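Local coordinates for endoribonuclease YbeY (Aquifex aeolicus, PDB 1OZ9), which is probably a zinc-dependent, single-strand-specific endoribonuclease that takes part in 16S rRNA 3' maturation and late-stage 70S ribosome quality control, at residues R10-L15 and N40-V45; L70-G75 and D86-Q91. One frame throughout, in Å; residues are numbered along the deposited sequence.

Interaction 1: residues R10-L15 and N40-V45; sequences RVLVKL and NVELSV
Leu12 lays its CD1 methyl against the carboxylate end of Glu42, 3.8 Å from CD, and the same methyl also lies over one face of the Arg10 guanidinium, offset toward its rim. Arg10 and Glu42 themselves run side by side from paired positions on neighbouring strands. Each has CG anti to its backbone N, which starts the two chains off in the same sense. They meet in a salt bridge, NH1 of Arg10 to OE2 of Glu42 at 3.3 Å, with guanidinium and carboxylate planes nearly perpendicular, 87° apart. The stronger polar partner of OE2 is the hydroxyl of Tyr81, by a hydrogen bond; the same hydroxyl makes a weak one to Arg10 NH1 and so joins the charged pair on the same face of the sheet. Farther along that face, the CB of Leu12 rests 3.8 Å from OG of Ser44.

The opposite face is apolar: Val11 CG2 approaches Leu43 CB at 4.5 Å, and Val13 CG2 stands in the same relation to Val45 CB. Val11 continues onto Ala29 and Leu33 of helix 22-35, Leu43 onto Ile117 and Leu120 of helix 105-120. Between the two faces, five backbone hydrogen bonds alternate between the strands, starting with Arg10 N to Val41 O at 2.9 Å and finishing with Lys14 N to Val45 O at 2.8 Å. The strand axes diverge by only 13°, and helix 22-35 connects the two, so the pairing is that of adjacent parallel strands in a beta-alpha-beta unit, here at one border of the YbeY sheet.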
loop_
_atom_site.group_PDB
_atom_site.type_symbol
_atom_site.label_atom_id
_atom_site.label_comp_id
_atom_site.label_asym_id
_atom_site.label_seq_id
_atom_site.Cartn_x
_atom_site.Cartn_y
_atom_site.Cartn_z
ATOM N N ARG A 10 -0.226 9.307 -11.438
ATOM C CA ARG A 10 -1.643 9.561 -11.171
ATOM C C ARG A 10 -2.011 8.707 -10.013
ATOM O O ARG A 10 -2.044 7.473 -10.137
ATOM C CB ARG A 10 -2.485 9.165 -12.387
ATOM C CG ARG A 10 -3.999 9.403 -12.161
ATOM C CD ARG A 10 -4.734 9.324 -13.435
ATOM N NE ARG A 10 -6.151 9.660 -13.463
ATOM C CZ ARG A 10 -6.971 9.047 -14.327
ATOM N NH1 ARG A 10 -6.490 8.055 -15.080
ATOM N NH2 ARG A 10 -8.244 9.363 -14.406
ATOM N N VAL A 11 -2.189 9.332 -8.854
ATOM C CA VAL A 11 -2.569 8.593 -7.663
ATOM C C VAL A 11 -4.061 8.806 -7.430
ATOM O O VAL A 11 -4.518 9.954 -7.333
ATOM C CB VAL A 11 -1.725 9.036 -6.452
ATOM C CG1 VAL A 11 -2.226 8.388 -5.176
ATOM C CG2 VAL A 11 -0.271 8.558 -6.674
ATOM N N LEU A 12 -4.821 7.719 -7.403
ATOM C CA LEU A 12 -6.273 7.766 -7.218
ATOM C C LEU A 12 -6.629 7.215 -5.852
ATOM O O LEU A 12 -6.510 6.011 -5.611
ATOM C CB LEU A 12 -6.962 6.921 -8.287
ATOM C CG LEU A 12 -6.534 7.436 -9.672
ATOM C CD1 LEU A 12 -7.081 6.572 -10.803
ATOM C CD2 LEU A 12 -7.026 8.851 -9.812
ATOM N N VAL A 13 -7.099 8.065 -4.964
ATOM C CA VAL A 13 -7.381 7.592 -3.622
ATOM C C VAL A 13 -8.875 7.497 -3.433
ATOM O O VAL A 13 -9.598 8.464 -3.737
ATOM C CB VAL A 13 -6.838 8.559 -2.591
ATOM C CG1 VAL A 13 -7.245 8.106 -1.160
ATOM C CG2 VAL A 13 -5.280 8.637 -2.712
ATOM N N LYS A 14 -9.341 6.365 -2.929
ATOM C CA LYS A 14 -10.779 6.205 -2.652
ATOM C C LYS A 14 -10.966 5.826 -1.200
ATOM O O LYS A 14 -10.329 4.877 -0.733
ATOM C CB LYS A 14 -11.367 5.125 -3.546
ATOM C CG LYS A 14 -11.515 5.606 -4.983
ATOM C CD LYS A 14 -12.143 4.563 -5.901
ATOM C CE LYS A 14 -13.205 5.219 -6.785
ATOM N NZ LYS A 14 -13.574 4.335 -7.928
ATOM N N LEU A 15 -11.816 6.557 -0.480
ATOM C CA LEU A 15 -11.990 6.277 0.950
ATOM C C LEU A 15 -13.402 5.864 1.285
ATOM O O LEU A 15 -14.366 6.631 1.053
ATOM C CB LEU A 15 -11.647 7.520 1.791
ATOM C CG LEU A 15 -10.305 8.216 1.497
ATOM C CD1 LEU A 15 -10.134 9.505 2.296
ATOM C CD2 LEU A 15 -9.161 7.279 1.810
ATOM N N ASN A 40 4.893 8.567 -14.815
ATOM C CA ASN A 40 3.799 8.151 -15.666
ATOM C C ASN A 40 3.129 6.820 -15.352
ATOM O O ASN A 40 2.832 6.058 -16.281
ATOM C CB ASN A 40 4.318 8.033 -17.058
ATOM C CG ASN A 40 3.691 8.985 -17.968
ATOM O OD1 ASN A 40 3.209 10.051 -17.553
ATOM N ND2 ASN A 40 3.649 8.611 -19.234
ATOM N N VAL A 41 2.906 6.531 -14.077
ATOM C CA VAL A 41 2.193 5.339 -13.719
ATOM C C VAL A 41 0.949 5.724 -12.956
ATOM O O VAL A 41 0.840 6.845 -12.445
ATOM C CB VAL A 41 3.042 4.363 -12.849
ATOM C CG1 VAL A 41 4.346 3.977 -13.595
ATOM C CG2 VAL A 41 3.346 4.997 -11.503
ATOM N N GLU A 42 0.005 4.800 -12.894
ATOM C CA GLU A 42 -1.235 5.007 -12.148
ATOM C C GLU A 42 -1.276 4.074 -10.954
ATOM O O GLU A 42 -0.925 2.897 -11.067
ATOM C CB GLU A 42 -2.456 4.779 -13.051
ATOM C CG GLU A 42 -3.809 4.940 -12.327
ATOM C CD GLU A 42 -4.954 4.567 -13.250
ATOM O OE1 GLU A 42 -5.688 3.595 -12.950
ATOM O OE2 GLU A 42 -5.087 5.225 -14.311
ATOM N N LEU A 43 -1.675 4.592 -9.801
ATOM C CA LEU A 43 -1.752 3.779 -8.595
ATOM C C LEU A 43 -3.066 4.114 -7.930
ATOM O O LEU A 43 -3.365 5.299 -7.768
ATOM C CB LEU A 43 -0.652 4.202 -7.629
ATOM C CG LEU A 43 -0.736 3.642 -6.214
ATOM C CD1 LEU A 43 -0.583 2.109 -6.258
ATOM C CD2 LEU A 43 0.352 4.273 -5.331
ATOM N N SER A 44 -3.841 3.098 -7.547
ATOM C CA SER A 44 -5.062 3.347 -6.798
ATOM C C SER A 44 -4.861 2.912 -5.346
ATOM O O SER A 44 -4.254 1.863 -5.089
ATOM C CB SER A 44 -6.257 2.637 -7.433
ATOM O OG SER A 44 -6.528 3.213 -8.716
ATOM N N VAL A 45 -5.328 3.742 -4.410
ATOM C CA VAL A 45 -5.249 3.392 -2.996
ATOM C C VAL A 45 -6.665 3.391 -2.423
ATOM O O VAL A 45 -7.401 4.393 -2.573
ATOM C CB VAL A 45 -4.354 4.356 -2.224
ATOM C CG1 VAL A 45 -4.277 3.930 -0.742
ATOM C CG2 VAL A 45 -2.936 4.402 -2.864
#

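Interaction 2: residues L70-G75 and D86-Q91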
loop_
_atom_site.group_PDB
_atom_site.type_symbol
_atom_site.label_atom_id
_atom_site.label_comp_id
_atom_site.label_asym_id
_atom_site.label_seq_id
_atom_site.Cartn_x
_atom_site.Cartn_y
_atom_site.Cartn_z
ATOM N N LEU A 70 -3.689 -5.392 1.167
ATOM C CA LEU A 70 -3.555 -6.302 0.051
ATOM C C LEU A 70 -3.157 -5.490 -1.175
ATOM O O LEU A 70 -3.597 -4.343 -1.335
ATOM C CB LEU A 70 -4.852 -7.051 -0.198
ATOM C CG LEU A 70 -5.239 -8.092 0.873
ATOM C CD1 LEU A 70 -6.618 -8.637 0.558
ATOM C CD2 LEU A 70 -4.268 -9.255 0.940
ATOM N N SER A 71 -2.323 -6.056 -2.035
ATOM C CA SER A 71 -1.964 -5.345 -3.261
ATOM C C SER A 71 -2.371 -6.157 -4.496
ATOM O O SER A 71 -2.186 -7.386 -4.527
ATOM C CB SER A 71 -0.448 -5.124 -3.268
ATOM O OG SER A 71 0.128 -6.410 -3.502
ATOM N N PHE A 72 -2.909 -5.490 -5.519
ATOM C CA PHE A 72 -3.415 -6.178 -6.709
ATOM C C PHE A 72 -2.794 -5.608 -7.981
ATOM O O PHE A 72 -3.188 -4.532 -8.411
ATOM C CB PHE A 72 -4.940 -6.004 -6.807
ATOM C CG PHE A 72 -5.683 -6.471 -5.584
ATOM C CD1 PHE A 72 -5.995 -5.593 -4.572
ATOM C CD2 PHE A 72 -6.008 -7.791 -5.426
ATOM C CE1 PHE A 72 -6.643 -6.032 -3.420
ATOM C CE2 PHE A 72 -6.675 -8.231 -4.276
ATOM C CZ PHE A 72 -7.002 -7.346 -3.293
ATOM N N PRO A 73 -1.831 -6.301 -8.582
ATOM C CA PRO A 73 -1.211 -5.810 -9.823
ATOM C C PRO A 73 -2.147 -5.855 -11.004
ATOM O O PRO A 73 -2.942 -6.786 -11.146
ATOM C CB PRO A 73 -0.063 -6.800 -10.055
ATOM C CG PRO A 73 -0.557 -8.073 -9.421
ATOM C CD PRO A 73 -1.215 -7.565 -8.126
ATOM N N MET A 74 -2.052 -4.836 -11.854
ATOM C CA MET A 74 -2.821 -4.772 -13.074
ATOM C C MET A 74 -1.755 -4.864 -14.166
ATOM O O MET A 74 -1.410 -5.969 -14.649
ATOM C CB MET A 74 -3.583 -3.448 -13.154
ATOM C CG MET A 74 -4.736 -3.339 -12.169
ATOM S SD MET A 74 -6.095 -4.545 -12.459
ATOM C CE MET A 74 -6.526 -4.976 -10.806
ATOM N N GLY A 75 -1.217 -3.711 -14.553
ATOM C CA GLY A 75 -0.070 -3.707 -15.452
ATOM C C GLY A 75 -0.325 -3.259 -16.872
ATOM O O GLY A 75 0.622 -3.075 -17.623
ATOM N N ASP A 86 -3.648 -1.741 -7.638
ATOM C CA ASP A 86 -4.314 -1.248 -6.437
ATOM C C ASP A 86 -3.670 -1.667 -5.135
ATOM O O ASP A 86 -3.188 -2.785 -5.014
ATOM C CB ASP A 86 -5.739 -1.804 -6.360
ATOM C CG ASP A 86 -6.547 -1.512 -7.600
ATOM O OD1 ASP A 86 -6.339 -0.445 -8.188
ATOM O OD2 ASP A 86 -7.383 -2.313 -8.056
ATOM N N VAL A 87 -3.765 -0.784 -4.151
ATOM C CA VAL A 87 -3.378 -1.108 -2.767
ATOM C C VAL A 87 -4.636 -0.884 -1.942
ATOM O O VAL A 87 -5.238 0.188 -2.021
ATOM C CB VAL A 87 -2.298 -0.192 -2.231
ATOM C CG1 VAL A 87 -2.095 -0.443 -0.748
ATOM C CG2 VAL A 87 -0.964 -0.463 -2.982
ATOM N N VAL A 88 -5.049 -1.892 -1.173
ATOM C CA VAL A 88 -6.272 -1.792 -0.380
ATOM C C VAL A 88 -5.887 -2.010 1.089
ATOM O O VAL A 88 -5.289 -3.048 1.413
ATOM C CB VAL A 88 -7.260 -2.904 -0.796
ATOM C CG1 VAL A 88 -8.564 -2.828 0.033
ATOM C CG2 VAL A 88 -7.564 -2.809 -2.289
ATOM N N ILE A 89 -6.281 -1.067 1.967
ATOM C CA ILE A 89 -5.919 -1.101 3.373
ATOM C C ILE A 89 -7.173 -1.069 4.228
ATOM O O ILE A 89 -8.108 -0.334 3.916
ATOM C CB ILE A 89 -5.098 0.169 3.671
ATOM C CG1 ILE A 89 -3.726 0.020 3.004
ATOM C CG2 ILE A 89 -4.999 0.413 5.200
ATOM C CD1 ILE A 89 -2.884 1.299 2.966
ATOM N N SER A 90 -7.203 -1.850 5.292
ATOM C CA SER A 90 -8.342 -1.789 6.188
ATOM C C SER A 90 -8.005 -0.843 7.325
ATOM O O SER A 90 -7.058 -1.071 8.096
ATOM C CB SER A 90 -8.674 -3.149 6.802
ATOM O OG SER A 90 -9.656 -2.954 7.840
ATOM N N GLN A 91 -8.796 0.211 7.441
ATOM C CA GLN A 91 -8.648 1.103 8.572
ATOM C C GLN A 91 -8.856 0.377 9.895
ATOM O O GLN A 91 -8.194 0.681 10.874
ATOM C CB GLN A 91 -9.638 2.281 8.466
ATOM C CG GLN A 91 -9.492 3.253 9.611
ATOM C CD GLN A 91 -10.516 4.379 9.520
ATOM O OE1 GLN A 91 -11.539 4.384 10.225
ATOM N NE2 GLN A 91 -10.243 5.317 8.661
#
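Phe72 turns the edge of its ring to Val88, with CE1 3.5 Å from the CG2 methyl, which lies near the ring plane. The two residues sit two positions apart in register on one face of an antiparallel pair. A chi1 of -56° sets the Phe72 CG anti to the carbonyl carbon, beside the backbone N, and the side chain crosses that of Val88 obliquely. Replacing Phe72 by an alanine would probably leave Val88 CG2 without the ring edge it packs on and Tyr60 without its edge-to-face partner.

The polar atoms of the backbone are matched in two reciprocal pairs. Leu70 N gives its hydrogen to Val88 O at 2.8 Å, and Leu70 O receives that of Val88 N. Phe72 N reaches Asp86 O, also at 2.8 Å, and Asp86 N returns a bond to Phe72 O at 2.9 Å. Between them lies the non-hydrogen-bonded pair of Ser71 and Val87, where a CA-H...O contact from Ser71 CA brings a second donor to Asp86 O at 3.3 Å. The backbone polar atoms of Val87 are taken up by strand 41-48 instead. Past Phe72 the Met74 CE methyl comes to 3.9 Å from OD2 of Asp86, a plain packing contact. Beyond the pairing, OG of Ser90 is held by Asp50 and by the backbone N of Thr93, as the N-cap of helix 91-101.

The contact belongs to the hairpin of strands 69-78 and 81-90: Leu70 and Val88 face helix 50-61, Ser71 and Ile89 face helix 105-120, and strand 41-48 flanks 81-90 on its other edge.

Interactions 1 and 2 occupy one mixed sheet, their centres 10 Å apart, and meet where strand 41-48 lies beside strand 81-90. Ser44 O probably accepts a hydrogen bond from Val87 N at 2.8 Å, while Leu43 CD1 packs 4.2 Å from Val87 CG2 on the face covered by helix 105-120. That helix carries His115 and His119, predicted zinc ligands. Ser71 of interaction 2 comes closest, its side chain about 3 Å from that of His119, whereas the side chain of Leu43 of interaction 1 is about 10 Å from that of His119. Of the two contacts, it is therefore the hairpin that reaches the probable metal site directly.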